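Local coordinates for peptidoglycan N-acetylglucosamine deacetylase (Bacillus cereus, PDB 5N1P), which removes the acetyl group from N-acetylglucosamine residues of peptidoglycan by metal-dependent hydrolysis, releasing acetate and leaving glucosamine, at residues T96-G101 / V121-I126; H59-N64 / M78-G83; Q147-N152 / P174-G179. All blocks are in the same frame, centred on the assembly; numbering follows the deposited sequence.

Along the chain the three contacts close one after another, and none nests in or crosses another. Interaction 2 comes first: H59-N64, following strand 55-58, meets helix 74-89 and closes a loop that contains helix 65-70. Interaction 1 then joins the loops after strands 95-96 and 120-121, with helix 108-116 between them. Interaction 3 packs helix 138-152 on helix 167-182, closing a loop that contains strand 157-163. Interactions 1 and 2 both border the inhibitor and touch directly, R97 O lying 2.8 Å from H59 ND1. On the far side of the chain's centre from interaction 2 lies interaction 3, their nearest atoms about 17 Å apart; I126 touches V149 and N152, linking interactions 1 and 3.

Interaction 1: T96-G101 / V121-I126. With 8GK (~{N}-oxidanylnaphthalene-1-carboxamide), chain E.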
loop_
_atom_site.group_PDB
_atom_site.type_symbol
_atom_site.label_atom_id
_atom_site.label_comp_id
_atom_site.label_asym_id
_atom_site.label_seq_id
_atom_site.Cartn_x
_atom_site.Cartn_y
_atom_site.Cartn_z
ATOM N N THR A 96 5.037 5.428 5.093
ATOM C CA THR A 96 4.841 4.144 5.734
ATOM C C THR A 96 3.345 3.821 5.783
ATOM O O THR A 96 2.505 4.716 5.805
ATOM C CB THR A 96 5.400 4.127 7.175
ATOM O OG1 THR A 96 4.573 4.946 8.024
ATOM C CG2 THR A 96 6.814 4.669 7.193
ATOM N N ARG A 97 3.050 2.533 5.767
ATOM C CA ARG A 97 1.686 2.016 5.952
ATOM C C ARG A 97 1.725 1.122 7.189
ATOM O O ARG A 97 2.454 0.134 7.224
ATOM C CB ARG A 97 1.249 1.264 4.689
ATOM C CG ARG A 97 0.188 0.178 4.817
ATOM C CD ARG A 97 -1.235 0.707 4.958
ATOM N NE ARG A 97 -1.705 1.708 4.003
ATOM C CZ ARG A 97 -2.191 1.457 2.786
ATOM N NH1 ARG A 97 -2.169 0.224 2.288
ATOM N NH2 ARG A 97 -2.654 2.456 2.035
ATOM N N PRO A 98 0.976 1.489 8.240
ATOM C CA PRO A 98 1.070 0.687 9.469
ATOM C C PRO A 98 0.432 -0.684 9.323
ATOM O O PRO A 98 -0.716 -0.788 8.894
ATOM C CB PRO A 98 0.282 1.503 10.514
ATOM C CG PRO A 98 0.096 2.858 9.912
ATOM C CD PRO A 98 0.131 2.687 8.408
ATOM N N PRO A 99 1.165 -1.737 9.694
ATOM C CA PRO A 99 0.473 -3.014 9.827
ATOM C C PRO A 99 -0.718 -2.881 10.787
ATOM O O PRO A 99 -0.585 -2.280 11.849
ATOM C CB PRO A 99 1.553 -3.929 10.392
ATOM C CG PRO A 99 2.832 -3.371 9.835
ATOM C CD PRO A 99 2.625 -1.875 9.834
ATOM N N TYR A 100 -1.864 -3.423 10.387
ATOM C CA TYR A 100 -3.114 -3.378 11.160
ATOM C C TYR A 100 -3.709 -1.971 11.244
ATOM O O TYR A 100 -4.685 -1.743 11.971
ATOM C CB TYR A 100 -2.920 -3.969 12.570
ATOM C CG TYR A 100 -2.234 -5.310 12.501
ATOM C CD1 TYR A 100 -2.912 -6.443 12.040
ATOM C CD2 TYR A 100 -0.901 -5.439 12.839
ATOM C CE1 TYR A 100 -2.266 -7.669 11.946
ATOM C CE2 TYR A 100 -0.254 -6.654 12.742
ATOM C CZ TYR A 100 -0.939 -7.762 12.293
ATOM O OH TYR A 100 -0.271 -8.964 12.187
ATOM N N GLY A 101 -3.157 -1.038 10.472
ATOM C CA GLY A 101 -3.647 0.337 10.489
ATOM C C GLY A 101 -3.125 1.110 11.694
ATOM O O GLY A 101 -2.637 0.516 12.647
ATOM N N VAL A 121 2.556 8.695 7.254
ATOM C CA VAL A 121 1.747 7.513 7.490
ATOM C C VAL A 121 0.484 7.580 6.649
ATOM O O VAL A 121 -0.268 8.556 6.739
ATOM C CB VAL A 121 1.323 7.386 8.981
ATOM C CG1 VAL A 121 0.225 6.334 9.134
ATOM C CG2 VAL A 121 2.513 7.062 9.860
ATOM N N TRP A 122 0.240 6.546 5.848
ATOM C CA TRP A 122 -1.030 6.429 5.141
ATOM C C TRP A 122 -1.771 5.186 5.596
ATOM O O TRP A 122 -1.214 4.068 5.563
ATOM C CB TRP A 122 -0.840 6.367 3.621
ATOM C CG TRP A 122 -1.111 7.657 2.914
ATOM C CD1 TRP A 122 -1.112 8.916 3.464
ATOM C CD2 TRP A 122 -1.479 7.816 1.539
ATOM N NE1 TRP A 122 -1.431 9.849 2.495
ATOM C CE2 TRP A 122 -1.674 9.192 1.311
ATOM C CE3 TRP A 122 -1.660 6.921 0.474
ATOM C CZ2 TRP A 122 -2.045 9.704 0.069
ATOM C CZ3 TRP A 122 -2.025 7.433 -0.763
ATOM C CH2 TRP A 122 -2.216 8.811 -0.950
ATOM N N ASP A 123 -3.012 5.385 6.037
ATOM C CA ASP A 123 -3.944 4.286 6.187
ATOM C C ASP A 123 -4.688 4.170 4.851
ATOM O O ASP A 123 -4.051 4.200 3.798
ATOM C CB ASP A 123 -4.891 4.522 7.375
ATOM C CG ASP A 123 -4.164 4.470 8.714
ATOM O OD1 ASP A 123 -3.515 3.443 8.996
ATOM O OD2 ASP A 123 -4.231 5.451 9.497
ATOM N N TRP A 124 -6.011 4.048 4.873
ATOM C CA TRP A 124 -6.742 3.876 3.621
ATOM C C TRP A 124 -8.149 4.406 3.779
ATOM O O TRP A 124 -8.560 4.684 4.902
ATOM C CB TRP A 124 -6.763 2.397 3.210
ATOM C CG TRP A 124 -7.252 1.510 4.305
ATOM C CD1 TRP A 124 -8.552 1.140 4.543
ATOM C CD2 TRP A 124 -6.467 0.892 5.334
ATOM N NE1 TRP A 124 -8.619 0.329 5.646
ATOM C CE2 TRP A 124 -7.356 0.164 6.156
ATOM C CE3 TRP A 124 -5.098 0.892 5.645
ATOM C CZ2 TRP A 124 -6.927 -0.563 7.269
ATOM C CZ3 TRP A 124 -4.672 0.174 6.749
ATOM C CH2 TRP A 124 -5.589 -0.549 7.546
ATOM N N THR A 125 -8.873 4.556 2.668
ATOM C CA THR A 125 -10.279 4.987 2.734
ATOM C C THR A 125 -11.236 3.893 2.296
ATOM O O THR A 125 -12.439 3.940 2.621
ATOM C CB THR A 125 -10.552 6.235 1.871
ATOM O OG1 THR A 125 -10.364 5.931 0.485
ATOM C CG2 THR A 125 -9.643 7.391 2.274
ATOM N N ILE A 126 -10.729 2.935 1.535
ATOM C CA ILE A 126 -11.526 1.793 1.082
ATOM C C ILE A 126 -10.784 0.508 1.379
ATOM O O ILE A 126 -9.651 0.337 0.934
ATOM C CB ILE A 126 -11.817 1.854 -0.416
ATOM C CG1 ILE A 126 -12.698 3.063 -0.743
ATOM C CG2 ILE A 126 -12.481 0.550 -0.897
ATOM C CD1 ILE A 126 -12.910 3.268 -2.230
HETATM C C1 8GK E . -2.552 -4.635 7.090
HETATM C C2 8GK E . -3.802 -4.757 7.898
HETATM C C3 8GK E . -4.078 -5.975 8.502
HETATM C C4 8GK E . -5.224 -6.115 9.277
HETATM C C5 8GK E . -6.089 -5.035 9.458
HETATM C C6 8GK E . -5.808 -3.815 8.854
HETATM C C7 8GK E . -4.659 -3.677 8.077
HETATM C C8 8GK E . -5.491 -7.342 9.869
HETATM C C9 8GK E . -4.632 -8.424 9.692
HETATM C C10 8GK E . -3.488 -8.281 8.914
HETATM C C11 8GK E . -3.216 -7.053 8.324
HETATM O O12 8GK E . -1.503 -4.694 7.699
HETATM N N13 8GK E . -2.581 -4.506 5.765
HETATM O O14 8GK E . -1.535 -5.088 5.050
#
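R97 sets CG anti to its backbone N (chi1 155°), and the chain then bends at chi2 and chi3, which brings NE to the W122 carbonyl; W124 holds CG between its backbone N and carbonyl carbon (chi1 52°), and its indole reaches back toward R97 and G101. R97 NE donates to W122 O at 2.9 Å, the oxygen lying in the guanidinium plane while NE stands above the carbonyl plane. A second, weak bond runs from R97 NH2 to D123 O, 2.8 Å away. Over one face of the guanidinium, offset toward its rim, sits W124 CE3, the two planes being steeply inclined at 78°. The remaining nitrogen, NH1, forms a salt bridge with D9, the inferred proton acceptor, so R97 ties V121-I126 to the probable catalytic base. Upstream, T96 and V121 form a parallel beta bridge, in which W122 N donates to T96 O at 2.9 Å. P98 packs CG on V121 CG1, 3.6 Å apart. From P98 the chain makes a type II beta turn, closed by G101 N on P98 O; G101 has no side chain, and its CA comes within 3.6 Å of W124 CH2. The turn aims Y100 N at the inhibitor, where it donates to O12 at 3.0 Å in a nearly straight bond. W124 CH2 approaches inhibitor atom C7 at 3.3 Å, and Y100 CD1 and CE1 touch the far ring of its naphthalene, so the two segments together line the pocket. R97-Y100 reads R-P-P-Y, a signature motif of carbohydrate esterase family 4, and here, as in relatives, it lines one side of the active-site groove of the NodB fold.

Interaction 2: H59-N64 / M78-G83; sequences HSMTHN and MKEDQG. With ZN (zinc ion), chain F; 8GK (~{N}-oxidanylnaphthalene-1-carboxamide), chain E.
S60 brings its CA to 5.0 Å from that of M78, where the irregular H59-N64 loop runs against one flank of helix 74-89. D81 points from the helix toward this loop, and its OD2 accepts H59 N at 3.3 Å, nearly in line with the carboxylate C-O bond; S60 N adds a weak bond to the same oxygen. M78 bends at chi2 (-57°), which turns SD back to within 3.4 Å of S60 N, and its CE packs on S60 CB. Farther out M61 crosses E80 at about a right angle, M61 CE lying 3.6 Å from E80 OE2, while M61 SD rests against D81 CB. Within the loop S60 OG accepts H63 N, an ST motif, and donates to H59 O, so one hydroxyl bridges the backbones of the two histidines. H59 NE2 and H63 NE2 each bind the zinc ion at 2.1 Å, together with D10, a water and the inhibitor oxygens O12 and O14. With NE2 on zinc and ND1 hydrogen-bonded to R97 O, the H59 ring is gripped at both nitrogens, which should restrict its rotation. This chemistry suggests outer-shell support: D81 steadies the H59 backbone, S60 OG ties it to H63.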
loop_
_atom_site.group_PDB
_atom_site.type_symbol
_atom_site.label_atom_id
_atom_site.label_comp_id
_atom_site.label_asym_id
_atom_site.label_seq_id
_atom_site.Cartn_x
_atom_site.Cartn_y
_atom_site.Cartn_z
ATOM N N HIS A 59 6.334 -1.169 4.963
ATOM C CA HIS A 59 5.259 -1.837 5.723
ATOM C C HIS A 59 5.819 -2.630 6.909
ATOM O O HIS A 59 5.149 -3.523 7.411
ATOM C CB HIS A 59 4.455 -2.764 4.808
ATOM C CG HIS A 59 3.127 -3.202 5.366
ATOM N ND1 HIS A 59 2.268 -2.350 6.027
ATOM C CD2 HIS A 59 2.492 -4.397 5.294
ATOM C CE1 HIS A 59 1.165 -3.006 6.352
ATOM N NE2 HIS A 59 1.275 -4.252 5.924
ATOM N N SER A 60 7.035 -2.271 7.326
ATOM C CA SER A 60 7.751 -2.763 8.512
ATOM C C SER A 60 8.604 -4.006 8.221
ATOM O O SER A 60 8.692 -4.471 7.077
ATOM C CB SER A 60 6.802 -3.055 9.687
ATOM O OG SER A 60 6.258 -4.373 9.631
ATOM N N MET A 61 9.268 -4.502 9.261
ATOM C CA MET A 61 10.135 -5.676 9.164
ATOM C C MET A 61 9.430 -6.938 9.645
ATOM O O MET A 61 9.505 -7.990 9.012
ATOM C CB MET A 61 11.408 -5.480 10.000
ATOM C CG MET A 61 12.320 -4.368 9.533
ATOM S SD MET A 61 12.969 -4.541 7.847
ATOM C CE MET A 61 13.791 -6.121 7.914
ATOM N N THR A 62 8.746 -6.823 10.777
ATOM C CA THR A 62 8.176 -7.984 11.454
ATOM C C THR A 62 6.676 -8.131 11.255
ATOM O O THR A 62 6.131 -9.219 11.454
ATOM C CB THR A 62 8.440 -7.929 12.966
ATOM O OG1 THR A 62 7.707 -6.834 13.544
ATOM C CG2 THR A 62 9.923 -7.748 13.235
ATOM N N HIS A 63 6.006 -7.031 10.925
ATOM C CA HIS A 63 4.544 -7.012 10.849
ATOM C C HIS A 63 3.936 -7.539 12.154
ATOM O O HIS A 63 2.882 -8.182 12.151
ATOM C CB HIS A 63 4.056 -7.835 9.647
ATOM C CG HIS A 63 2.714 -7.421 9.119
ATOM N ND1 HIS A 63 1.532 -7.714 9.765
ATOM C CD2 HIS A 63 2.369 -6.772 7.981
ATOM C CE1 HIS A 63 0.518 -7.244 9.060
ATOM N NE2 HIS A 63 0.998 -6.673 7.969
ATOM N N ASN A 64 4.618 -7.259 13.262
ATOM C CA ASN A 64 4.220 -7.768 14.573
ATOM C C ASN A 64 3.601 -6.649 15.411
ATOM O O ASN A 64 4.285 -5.714 15.795
ATOM C CB ASN A 64 5.433 -8.374 15.285
ATOM C CG ASN A 64 5.083 -9.002 16.625
ATOM O OD1 ASN A 64 4.624 -8.324 17.547
ATOM N ND2 ASN A 64 5.318 -10.307 16.744
ATOM N N MET A 78 10.534 0.815 10.504
ATOM C CA MET A 78 10.330 1.505 9.241
ATOM C C MET A 78 11.657 2.050 8.695
ATOM O O MET A 78 11.879 2.015 7.488
ATOM C CB MET A 78 9.307 2.624 9.386
ATOM C CG MET A 78 7.891 2.095 9.648
ATOM S SD MET A 78 7.329 0.960 8.364
ATOM C CE MET A 78 5.717 0.531 8.976
ATOM N N LYS A 79 12.538 2.509 9.585
ATOM C CA LYS A 79 13.855 3.002 9.197
ATOM C C LYS A 79 14.707 1.860 8.638
ATOM O O LYS A 79 15.428 2.036 7.658
ATOM C CB LYS A 79 14.570 3.672 10.382
ATOM C CG LYS A 79 15.715 4.590 9.946
ATOM C CD LYS A 79 16.279 5.388 11.113
ATOM C CE LYS A 79 17.534 6.152 10.700
ATOM N NZ LYS A 79 18.122 6.921 11.836
ATOM N N GLU A 80 14.606 0.681 9.239
ATOM C CA GLU A 80 15.388 -0.454 8.752
ATOM C C GLU A 80 14.926 -0.856 7.349
ATOM O O GLU A 80 15.739 -1.134 6.462
ATOM C CB GLU A 80 15.284 -1.650 9.709
ATOM C CG GLU A 80 16.115 -2.833 9.254
ATOM C CD GLU A 80 16.086 -3.999 10.228
ATOM O OE1 GLU A 80 15.527 -3.856 11.339
ATOM O OE2 GLU A 80 16.626 -5.061 9.870
ATOM N N ASP A 81 13.613 -0.885 7.168
ATOM C CA ASP A 81 12.988 -1.248 5.900
ATOM C C ASP A 81 13.355 -0.205 4.834
ATOM O O ASP A 81 13.695 -0.538 3.690
ATOM C CB ASP A 81 11.474 -1.344 6.117
ATOM C CG ASP A 81 10.744 -2.137 5.043
ATOM O OD1 ASP A 81 11.360 -2.882 4.248
ATOM O OD2 ASP A 81 9.495 -2.013 5.024
ATOM N N GLN A 82 13.323 1.060 5.239
ATOM C CA GLN A 82 13.715 2.159 4.368
ATOM C C GLN A 82 15.117 1.947 3.794
ATOM O O GLN A 82 15.344 2.129 2.593
ATOM C CB GLN A 82 13.649 3.466 5.146
ATOM C CG GLN A 82 14.003 4.707 4.354
ATOM C CD GLN A 82 14.178 5.892 5.257
ATOM O OE1 GLN A 82 15.043 5.886 6.142
ATOM N NE2 GLN A 82 13.366 6.926 5.056
ATOM N N GLY A 83 16.042 1.537 4.655
ATOM C CA GLY A 83 17.425 1.321 4.232
ATOM C C GLY A 83 17.550 0.175 3.239
ATOM O O GLY A 83 18.332 0.255 2.292
HETATM ZN ZN ZN F . 0.021 -5.954 6.204
HETATM C C1 8GK E . -2.552 -4.635 7.090
HETATM C C2 8GK E . -3.802 -4.757 7.898
HETATM C C3 8GK E . -4.078 -5.975 8.502
HETATM C C4 8GK E . -5.224 -6.115 9.277
HETATM C C5 8GK E . -6.089 -5.035 9.458
HETATM C C6 8GK E . -5.808 -3.815 8.854
HETATM C C7 8GK E . -4.659 -3.677 8.077
HETATM C C8 8GK E . -5.491 -7.342 9.869
HETATM C C9 8GK E . -4.632 -8.424 9.692
HETATM C C10 8GK E . -3.488 -8.281 8.914
HETATM C C11 8GK E . -3.216 -7.053 8.324
HETATM O O12 8GK E . -1.503 -4.694 7.699
HETATM N N13 8GK E . -2.581 -4.506 5.765
HETATM O O14 8GK E . -1.535 -5.088 5.050
HETATM O O HOH W 1 -1.452 -7.709 6.059
#

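Interaction 3: Q147-N152 / P174-G179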
loop_
_atom_site.group_PDB
_atom_site.type_symbol
_atom_site.label_atom_id
_atom_site.label_comp_id
_atom_site.label_asym_id
_atom_site.label_seq_id
_atom_site.Cartn_x
_atom_site.Cartn_y
_atom_site.Cartn_z
ATOM N N GLN A 147 -16.361 -5.574 -6.578
ATOM C CA GLN A 147 -17.581 -4.872 -6.185
ATOM C C GLN A 147 -17.437 -4.248 -4.793
ATOM O O GLN A 147 -18.054 -3.224 -4.517
ATOM C CB GLN A 147 -18.814 -5.787 -6.238
ATOM C CG GLN A 147 -18.801 -6.974 -5.302
ATOM C CD GLN A 147 -20.202 -7.451 -4.961
ATOM O OE1 GLN A 147 -21.137 -6.656 -4.896
ATOM N NE2 GLN A 147 -20.362 -8.756 -4.785
ATOM N N ASN A 148 -16.627 -4.847 -3.921
ATOM C CA ASN A 148 -16.371 -4.241 -2.611
ATOM C C ASN A 148 -15.745 -2.873 -2.781
ATOM O O ASN A 148 -16.135 -1.909 -2.125
ATOM C CB ASN A 148 -15.460 -5.109 -1.752
ATOM C CG ASN A 148 -16.127 -6.388 -1.279
ATOM O OD1 ASN A 148 -17.349 -6.557 -1.377
ATOM N ND2 ASN A 148 -15.314 -7.303 -0.756
ATOM N N VAL A 149 -14.769 -2.794 -3.676
ATOM C CA VAL A 149 -14.099 -1.535 -3.958
ATOM C C VAL A 149 -15.005 -0.550 -4.692
ATOM O O VAL A 149 -15.152 0.596 -4.259
ATOM C CB VAL A 149 -12.828 -1.758 -4.787
ATOM C CG1 VAL A 149 -12.226 -0.417 -5.211
ATOM C CG2 VAL A 149 -11.829 -2.553 -3.976
ATOM N N LEU A 150 -15.617 -1.006 -5.787
ATOM C CA LEU A 150 -16.330 -0.114 -6.704
ATOM C C LEU A 150 -17.481 0.636 -6.056
ATOM O O LEU A 150 -17.741 1.796 -6.388
ATOM C CB LEU A 150 -16.856 -0.896 -7.916
ATOM C CG LEU A 150 -15.752 -1.398 -8.849
ATOM C CD1 LEU A 150 -16.324 -2.243 -9.987
ATOM C CD2 LEU A 150 -14.932 -0.238 -9.378
ATOM N N THR A 151 -18.170 -0.013 -5.126
ATOM C CA THR A 151 -19.326 0.616 -4.506
ATOM C C THR A 151 -18.905 1.621 -3.437
ATOM O O THR A 151 -19.590 2.623 -3.214
ATOM C CB THR A 151 -20.269 -0.431 -3.888
ATOM O OG1 THR A 151 -19.603 -1.114 -2.821
ATOM C CG2 THR A 151 -20.704 -1.442 -4.942
ATOM N N ASN A 152 -17.770 1.357 -2.791
ATOM C CA ASN A 152 -17.263 2.230 -1.735
ATOM C C ASN A 152 -16.564 3.478 -2.270
ATOM O O ASN A 152 -16.148 4.338 -1.497
ATOM C CB ASN A 152 -16.291 1.467 -0.824
ATOM C CG ASN A 152 -16.999 0.579 0.182
ATOM O OD1 ASN A 152 -17.470 -0.506 -0.154
ATOM N ND2 ASN A 152 -17.088 1.044 1.425
ATOM N N PRO A 174 -8.050 -5.782 -12.837
ATOM C CA PRO A 174 -8.641 -5.293 -14.092
ATOM C C PRO A 174 -10.074 -4.755 -13.941
ATOM O O PRO A 174 -10.371 -3.691 -14.487
ATOM C CB PRO A 174 -8.624 -6.532 -14.997
ATOM C CG PRO A 174 -7.461 -7.306 -14.510
ATOM C CD PRO A 174 -7.463 -7.125 -13.007
ATOM N N ALA A 175 -10.931 -5.450 -13.197
ATOM C CA ALA A 175 -12.314 -4.998 -13.013
ATOM C C ALA A 175 -12.399 -3.730 -12.161
ATOM O O ALA A 175 -13.306 -2.914 -12.336
ATOM C CB ALA A 175 -13.153 -6.097 -12.395
ATOM N N ILE A 176 -11.467 -3.584 -11.222
ATOM C CA ILE A 176 -11.418 -2.385 -10.404
ATOM C C ILE A 176 -11.015 -1.191 -11.258
ATOM O O ILE A 176 -11.605 -0.114 -11.153
ATOM C CB ILE A 176 -10.427 -2.538 -9.231
ATOM C CG1 ILE A 176 -10.980 -3.506 -8.186
ATOM C CG2 ILE A 176 -10.136 -1.186 -8.589
ATOM C CD1 ILE A 176 -9.946 -3.925 -7.160
ATOM N N LEU A 177 -10.000 -1.383 -12.097
ATOM C CA LEU A 177 -9.524 -0.317 -12.969
ATOM C C LEU A 177 -10.641 0.144 -13.906
ATOM O O LEU A 177 -10.928 1.337 -14.000
ATOM C CB LEU A 177 -8.304 -0.779 -13.768
ATOM C CG LEU A 177 -7.037 -1.019 -12.935
ATOM C CD1 LEU A 177 -5.923 -1.637 -13.766
ATOM C CD2 LEU A 177 -6.560 0.273 -12.314
ATOM N N LYS A 178 -11.283 -0.812 -14.574
ATOM C CA LYS A 178 -12.397 -0.513 -15.472
ATOM C C LYS A 178 -13.535 0.204 -14.752
ATOM O O LYS A 178 -14.037 1.228 -15.216
ATOM C CB LYS A 178 -12.914 -1.802 -16.108
ATOM C CG LYS A 178 -14.038 -1.589 -17.111
ATOM C CD LYS A 178 -14.509 -2.909 -17.690
ATOM C CE LYS A 178 -15.477 -2.683 -18.845
ATOM N NZ LYS A 178 -15.997 -3.969 -19.379
ATOM N N GLY A 179 -13.941 -0.341 -13.612
ATOM C CA GLY A 179 -15.029 0.231 -12.844
ATOM C C GLY A 179 -14.771 1.646 -12.362
ATOM O O GLY A 179 -15.688 2.461 -12.308
#
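L150 lays its two methyls over the backbone of helix 167-182 where G179 has no side chain. Its CG stands anti to the carbonyl carbon (chi1 -69°), and from there CD2 reaches to 3.5 Å from G179 CA and 3.8 Å from I176 O. The other branch, CD1, lies 3.9 Å from A175 O. L150 therefore sits on bare backbone between A175, I176 and G179, and with no CB on G179 the approach is close: the CA atoms of L150 and G179 are 6.3 Å apart. The axes of the two short segments come within 9.4 Å and run nearly parallel, at -18°. Such a parallel pair results from the alternating helix-strand-helix order of the NodB domain, a distorted barrel of strands and helices: strand 157-163 runs between the two helices in sequence, and both pack on it. Beside L150, on the buried flank, V149 and I176 cross at about a right angle. V149 CG2 meets I176 CD1 at 3.9 Å, and V149 CG1 meets I176 CG2 at 4.0 Å, so each valine methyl has its own partner on the isoleucine. On the sheet side V149 touches I160 and I176 touches M162, both of strand 157-163, while I176 also reaches L6 of strand 2-9. No hydrogen bond joins the two segments; L150 O instead accepts from K183 NZ, just beyond helix 167-182.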